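Local structure of glucose-6-phosphate acetyltransferase 1 (Arabidopsis thaliana, 3T90) at the interface of chains A and B. The protein catalyses the transfer of an acetyl group from acetyl-CoA to D-glucosamine 6-phosphate, an early step in the synthesis of UDP-N-acetylglucosamine. Residues are numbered along the deposited sequence; one frame, centred on the assembly and turned at random. Chains: chain A/B, Glucose-6-phosphate acetyltransferase 1.

Contact 1: the interface of chains A and B. Residues chain A 122-123, 141, 143; chain B 123, 142-144.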
ATOM      1  N   LEU A 122      -7.348  -1.982   3.117  1.00  8.85           N
ATOM      2  CA  LEU A 122      -6.740  -3.343   3.035  1.00  8.56           C
ATOM      3  C   LEU A 122      -7.504  -4.100   1.982  1.00  9.07           C
ATOM      4  O   LEU A 122      -8.558  -3.655   1.500  1.00  9.77           O
ATOM      5  CB  LEU A 122      -6.759  -4.087   4.362  1.00 10.96           C
ATOM      6  CG  LEU A 122      -8.161  -4.346   5.006  1.00  8.92           C
ATOM      7  CD1 LEU A 122      -8.874  -5.571   4.376  1.00  8.72           C
ATOM      8  CD2 LEU A 122      -7.979  -4.448   6.594  1.00 11.39           C
ATOM      9  N   ASP A 123      -6.949  -5.221   1.555  1.00  8.04           N
ATOM     10  CA  ASP A 123      -7.657  -6.127   0.610  1.00  9.37           C
ATOM     11  C   ASP A 123      -7.914  -7.471   1.269  1.00  9.71           C
ATOM     12  O   ASP A 123      -7.129  -7.940   2.106  1.00 12.06           O
ATOM     13  CB  ASP A 123      -6.839  -6.254  -0.688  1.00  9.05           C
ATOM     14  CG  ASP A 123      -6.527  -4.922  -1.350  1.00 12.49           C
ATOM     15  OD1 ASP A 123      -7.441  -4.295  -1.887  1.00 12.50           O
ATOM     16  OD2 ASP A 123      -5.336  -4.567  -1.517  1.00 19.25           O
ATOM     17  N   SER A 141     -14.483  -0.670  -3.558  1.00 11.02           N
ATOM     18  CA  SER A 141     -13.587  -0.836  -4.677  1.00 10.96           C
ATOM     19  C   SER A 141     -13.104  -2.277  -4.661  1.00  9.97           C
ATOM     20  O   SER A 141     -13.313  -3.030  -3.709  1.00  9.65           O
ATOM     21  CB  SER A 141     -12.330   0.037  -4.580  1.00 11.18           C
ATOM     22  OG  SER A 141     -12.766   1.408  -4.741  1.00 14.79           O
ATOM     23  N   GLN A 143      -9.705  -5.050  -5.860  1.00  7.42           N
ATOM     24  CA  GLN A 143      -8.276  -5.133  -5.998  1.00  7.28           C
ATOM     25  C   GLN A 143      -7.959  -5.707  -7.359  1.00  8.00           C
ATOM     26  O   GLN A 143      -8.560  -6.726  -7.779  1.00 10.05           O
ATOM     27  CB  GLN A 143      -7.654  -5.992  -4.899  1.00  8.47           C
ATOM     28  CG  GLN A 143      -6.066  -5.961  -4.926  1.00 10.02           C
ATOM     29  CD  GLN A 143      -5.509  -7.167  -4.218  1.00 16.26           C
ATOM     30  OE1 GLN A 143      -4.814  -7.044  -3.227  1.00 23.04           O
ATOM     31  NE2 GLN A 143      -5.783  -8.338  -4.772  1.00 16.90           N
TER
ATOM     32  N   ASP B 123      -6.097  -0.655  -6.353  1.00  8.04           N
ATOM     33  CA  ASP B 123      -7.576  -0.734  -6.214  1.00  9.37           C
ATOM     34  C   ASP B 123      -8.246   0.193  -7.213  1.00  9.71           C
ATOM     35  O   ASP B 123      -7.713   1.256  -7.565  1.00 12.06           O
ATOM     36  CB  ASP B 123      -7.971  -0.416  -4.760  1.00  9.05           C
ATOM     37  CG  ASP B 123      -7.284  -1.298  -3.730  1.00 12.49           C
ATOM     38  OD1 ASP B 123      -7.609  -2.483  -3.649  1.00 12.50           O
ATOM     39  OD2 ASP B 123      -6.547  -0.785  -2.854  1.00 19.25           O
ATOM     40  N   ILE B 142     -11.157  -7.979  -2.924  1.00  8.91           N
ATOM     41  CA  ILE B 142     -11.832  -6.677  -2.759  1.00  8.29           C
ATOM     42  C   ILE B 142     -11.151  -5.761  -1.790  1.00  9.21           C
ATOM     43  O   ILE B 142     -10.330  -6.191  -0.983  1.00  9.17           O
ATOM     44  CB  ILE B 142     -13.264  -6.863  -2.294  1.00  9.42           C
ATOM     45  CG1 ILE B 142     -13.353  -7.605  -0.955  1.00 11.76           C
ATOM     46  CG2 ILE B 142     -14.067  -7.683  -3.318  1.00 10.71           C
ATOM     47  CD1 ILE B 142     -14.807  -7.524  -0.322  1.00 14.13           C
ATOM     48  N   GLN B 143     -11.421  -4.464  -1.910  1.00  7.42           N
ATOM     49  CA  GLN B 143     -10.846  -3.479  -1.035  1.00  7.28           C
ATOM     50  C   GLN B 143     -11.824  -3.202   0.083  1.00  8.00           C
ATOM     51  O   GLN B 143     -13.038  -3.001  -0.165  1.00 10.05           O
ATOM     52  CB  GLN B 143     -10.512  -2.189  -1.783  1.00  8.47           C
ATOM     53  CG  GLN B 143      -9.721  -1.148  -0.880  1.00 10.02           C
ATOM     54  CD  GLN B 143      -9.868   0.241  -1.438  1.00 16.26           C
ATOM     55  OE1 GLN B 143      -8.897   0.869  -1.816  1.00 23.04           O
ATOM     56  NE2 GLN B 143     -11.096   0.736  -1.437  1.00 16.90           N
ATOM     57  N   MET B 144     -11.306  -3.132   1.306  1.00  7.06           N
ATOM     58  CA  MET B 144     -12.064  -2.574   2.438  1.00  7.13           C
ATOM     59  C   MET B 144     -11.398  -1.262   2.864  1.00  9.31           C
ATOM     60  O   MET B 144     -10.181  -1.122   2.802  1.00  9.98           O
ATOM     61  CB  MET B 144     -12.046  -3.528   3.651  1.00  8.20           C
ATOM     62  CG  MET B 144     -12.566  -4.919   3.463  1.00  9.66           C
ATOM     63  SD  MET B 144     -14.249  -5.021   2.848  1.00 11.02           S
ATOM     64  CE  MET B 144     -15.176  -4.315   4.181  1.00 12.91           C
TER
HETATM   65  O   HOH W   1      -4.920  -2.214  -1.810  0.50 54.37           O

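Contact 2: the interface of chains A and B. Residues chain A 122, 124-125, 129, 132, 139; chain B 142, 144.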
ATOM      1  N   LEU A 122      -7.348  -1.982   3.117  1.00  8.85           N
ATOM      2  CA  LEU A 122      -6.740  -3.343   3.035  1.00  8.56           C
ATOM      3  C   LEU A 122      -7.504  -4.100   1.982  1.00  9.07           C
ATOM      4  O   LEU A 122      -8.558  -3.655   1.500  1.00  9.77           O
ATOM      5  CB  LEU A 122      -6.759  -4.087   4.362  1.00 10.96           C
ATOM      6  CG  LEU A 122      -8.161  -4.346   5.006  1.00  8.92           C
ATOM      7  CD1 LEU A 122      -8.874  -5.571   4.376  1.00  8.72           C
ATOM      8  CD2 LEU A 122      -7.979  -4.448   6.594  1.00 11.39           C
ATOM      9  N   CYS A 124      -9.049  -8.065   0.875  1.00  9.57           N
ATOM     10  CA  CYS A 124      -9.461  -9.366   1.444  1.00  9.36           C
ATOM     11  C   CYS A 124     -10.260 -10.143   0.458  1.00 10.92           C
ATOM     12  O   CYS A 124     -10.678  -9.610  -0.574  1.00 11.80           O
ATOM     13  CB  CYS A 124     -10.202  -9.195   2.770  1.00 11.75           C
ATOM     14  SG  CYS A 124     -11.760  -8.365   2.586  1.00 11.96           S
ATOM     15  N   SER A 125     -10.510 -11.415   0.776  1.00 11.55           N
ATOM     16  CA  SER A 125     -11.454 -12.180  -0.025  1.00 10.81           C
ATOM     17  C   SER A 125     -12.856 -11.655   0.140  1.00 11.07           C
ATOM     18  O   SER A 125     -13.230 -11.086   1.176  1.00 12.35           O
ATOM     19  CB  SER A 125     -11.422 -13.677   0.334  1.00 13.62           C
ATOM     20  OG  SER A 125     -11.915 -13.805   1.714  1.00 16.57           O
ATOM     21  N   LYS A 129     -15.346 -10.011   3.737  1.00 13.03           N
ATOM     22  CA  LYS A 129     -15.970  -8.707   3.769  1.00 13.71           C
ATOM     23  C   LYS A 129     -16.662  -8.507   5.125  1.00 12.91           C
ATOM     24  O   LYS A 129     -16.449  -7.479   5.759  1.00 13.67           O
ATOM     25  CB  LYS A 129     -16.986  -8.506   2.631  1.00 13.78           C
ATOM     26  CG  LYS A 129     -17.621  -7.119   2.600  1.00 16.39           C
ATOM     27  CD  LYS A 129     -18.578  -7.028   1.357  1.00 21.45           C
ATOM     28  CE  LYS A 129     -19.981  -7.335   1.897  1.00 28.30           C
ATOM     29  NZ  LYS A 129     -21.136  -7.882   1.059  1.00 35.01           N
ATOM     30  N   TYR A 132     -14.432  -7.662   8.173  1.00 12.74           N
ATOM     31  CA  TYR A 132     -13.914  -6.318   8.209  1.00 11.73           C
ATOM     32  C   TYR A 132     -15.003  -5.280   8.368  1.00 12.39           C
ATOM     33  O   TYR A 132     -14.724  -4.217   8.904  1.00 13.30           O
ATOM     34  CB  TYR A 132     -13.014  -6.042   6.967  1.00 11.28           C
ATOM     35  CG  TYR A 132     -11.730  -6.841   7.046  1.00 12.08           C
ATOM     36  CD1 TYR A 132     -10.765  -6.470   7.982  1.00 12.00           C
ATOM     37  CD2 TYR A 132     -11.528  -7.998   6.302  1.00 10.96           C
ATOM     38  CE1 TYR A 132      -9.561  -7.181   8.092  1.00 14.55           C
ATOM     39  CE2 TYR A 132     -10.369  -8.739   6.431  1.00 13.32           C
ATOM     40  CZ  TYR A 132      -9.397  -8.318   7.317  1.00 17.70           C
ATOM     41  OH  TYR A 132      -8.207  -9.043   7.388  1.00 21.69           O
ATOM     42  N   ASN A 139     -16.765  -1.858   1.828  1.00 11.16           N
ATOM     43  CA  ASN A 139     -16.215  -2.311   0.552  1.00 10.31           C
ATOM     44  C   ASN A 139     -16.798  -1.505  -0.615  1.00 10.46           C
ATOM     45  O   ASN A 139     -17.970  -1.699  -0.962  1.00 13.43           O
ATOM     46  CB  ASN A 139     -16.622  -3.784   0.350  1.00 11.44           C
ATOM     47  CG  ASN A 139     -16.382  -4.284  -1.101  1.00 13.05           C
ATOM     48  OD1 ASN A 139     -17.281  -4.945  -1.652  1.00 15.98           O
ATOM     49  ND2 ASN A 139     -15.223  -3.935  -1.746  1.00  9.58           N
TER
ATOM     50  N   ILE B 142     -11.157  -7.979  -2.924  1.00  8.91           N
ATOM     51  CA  ILE B 142     -11.832  -6.677  -2.759  1.00  8.29           C
ATOM     52  C   ILE B 142     -11.151  -5.761  -1.790  1.00  9.21           C
ATOM     53  O   ILE B 142     -10.330  -6.191  -0.983  1.00  9.17           O
ATOM     54  CB  ILE B 142     -13.264  -6.863  -2.294  1.00  9.42           C
ATOM     55  CG1 ILE B 142     -13.353  -7.605  -0.955  1.00 11.76           C
ATOM     56  CG2 ILE B 142     -14.067  -7.683  -3.318  1.00 10.71           C
ATOM     57  CD1 ILE B 142     -14.807  -7.524  -0.322  1.00 14.13           C
ATOM     58  N   MET B 144     -11.306  -3.132   1.306  1.00  7.06           N
ATOM     59  CA  MET B 144     -12.064  -2.574   2.438  1.00  7.13           C
ATOM     60  C   MET B 144     -11.398  -1.262   2.864  1.00  9.31           C
ATOM     61  O   MET B 144     -10.181  -1.122   2.802  1.00  9.98           O
ATOM     62  CB  MET B 144     -12.046  -3.528   3.651  1.00  8.20           C
ATOM     63  CG  MET B 144     -12.566  -4.919   3.463  1.00  9.66           C
ATOM     64  SD  MET B 144     -14.249  -5.021   2.848  1.00 11.02           S
ATOM     65  CE  MET B 144     -15.176  -4.315   4.181  1.00 12.91           C
TER

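Contact 1: the interface of chains A and B
Strand 119-124 of chain A pairs antiparallel with strand 138-147 of chain B, and the two 138-147 strands pair with each other beside the two-fold axis. This is the homodimer interface of a GNAT-fold acetyltransferase, in which the last strand of each subunit is exchanged into the sheet of its mate. A:Leu122 and B:Met144 form a reciprocal backbone pair: B:Met144 N donates to A:Leu122 O at 2.8 Å, and A:Leu122 N to B:Met144 O at 3.0 Å. Their side chains run alongside in the same direction, the branch methyl A:Leu122 CD1 lying 3.8 Å from B:Met144 CB. On its other edge the same chain B strand meets strand 138-147 of chain A, where B:Gln143 N donates to A:Ser141 O at 3.0 Å. With CG anti to the backbone N (chi1 -173°), the extended B:Gln143 chain carries its amide to A:Ser141, NE2 3.4 Å from CB. At the axis A:Asp123 and B:Asp123 approach from opposite directions, their carboxylate planes 46° apart, and the two OD1 atoms are 2.5 Å from each other. So close an approach would be repulsive between two bare carboxylates and may mean a shared proton, though no hydrogen is seen. A:Asp123 OD1 also touches the aliphatic part of B:Gln143, 3.7 Å from CB. A water lies between the two OD2 atoms, at distances so short that the bridge is doubtful in detail. Replacing A:Asp123 by an alanine would probably leave the B:Asp123 carboxylate without its mate and open a gap beside the B:Gln143 methylenes.

Contact 2: the interface of chains A and B
B:Ile142 N donates a hydrogen bond to A:Cys124 O, 2.9 Å long. With the return bond, A:Cys124 N to B:Ile142 O, it forms an antiparallel bridge between strands 119-124 and 138-147 of the subunit interface in this GNAT dimer. Around it, side chains of B:Ile142 and B:Met144 pack against chain A groups from strand 119-124, helix 129-133 and the start of strand 138-147. The thiol sulfur A:Cys124 SG, placed between backbone N and carbonyl carbon (chi1 66°), meets B:Met144 CG at 3.6 Å and also touches B:Ile142 CG1. The terminal methyl B:Ile142 CD1 meets A:Lys129 CB at 3.8 Å and, from a different side, the amide carbon A:Asn139 CG at 3.7 Å. The A:Lys129 chain crosses the B:Ile142 side chain at about a right angle. B:Met144 is bent at chi2 and chi3 (-56° and -65°), which folds its thioether back between A:Tyr132 and A:Asn139. Its CG packs on A:Tyr132 CB, while SD rests 3.7 Å from A:Asn139 CB. Within chain A, A:Leu122 CD1 sits over the centre of one face of the A:Tyr132 ring. At the end of the methionine, methyl CE lies 3.8 Å from the carbonyl oxygen A:Lys129 O.

Contact 1 and contact 2 are centred about 5 Å apart and share A:Leu122, B:Ile142 and B:Met144. Both lie on the pairing of strand 119-124 of chain A with strand 138-147 of chain B; contact 1 adds the pairing of the two 138-147 strands. They serve the two faces of one strand ladder through alternating residues: B:Gln143 and the aspartates face the two-fold axis in contact 1, while B:Ile142 and B:Met144 turn to helix 129-133 in contact 2. A:Tyr132 of that helix belongs to the predicted acetyl-CoA site. Dimer formation may therefore help to shape the cofactor pocket, twice over by symmetry.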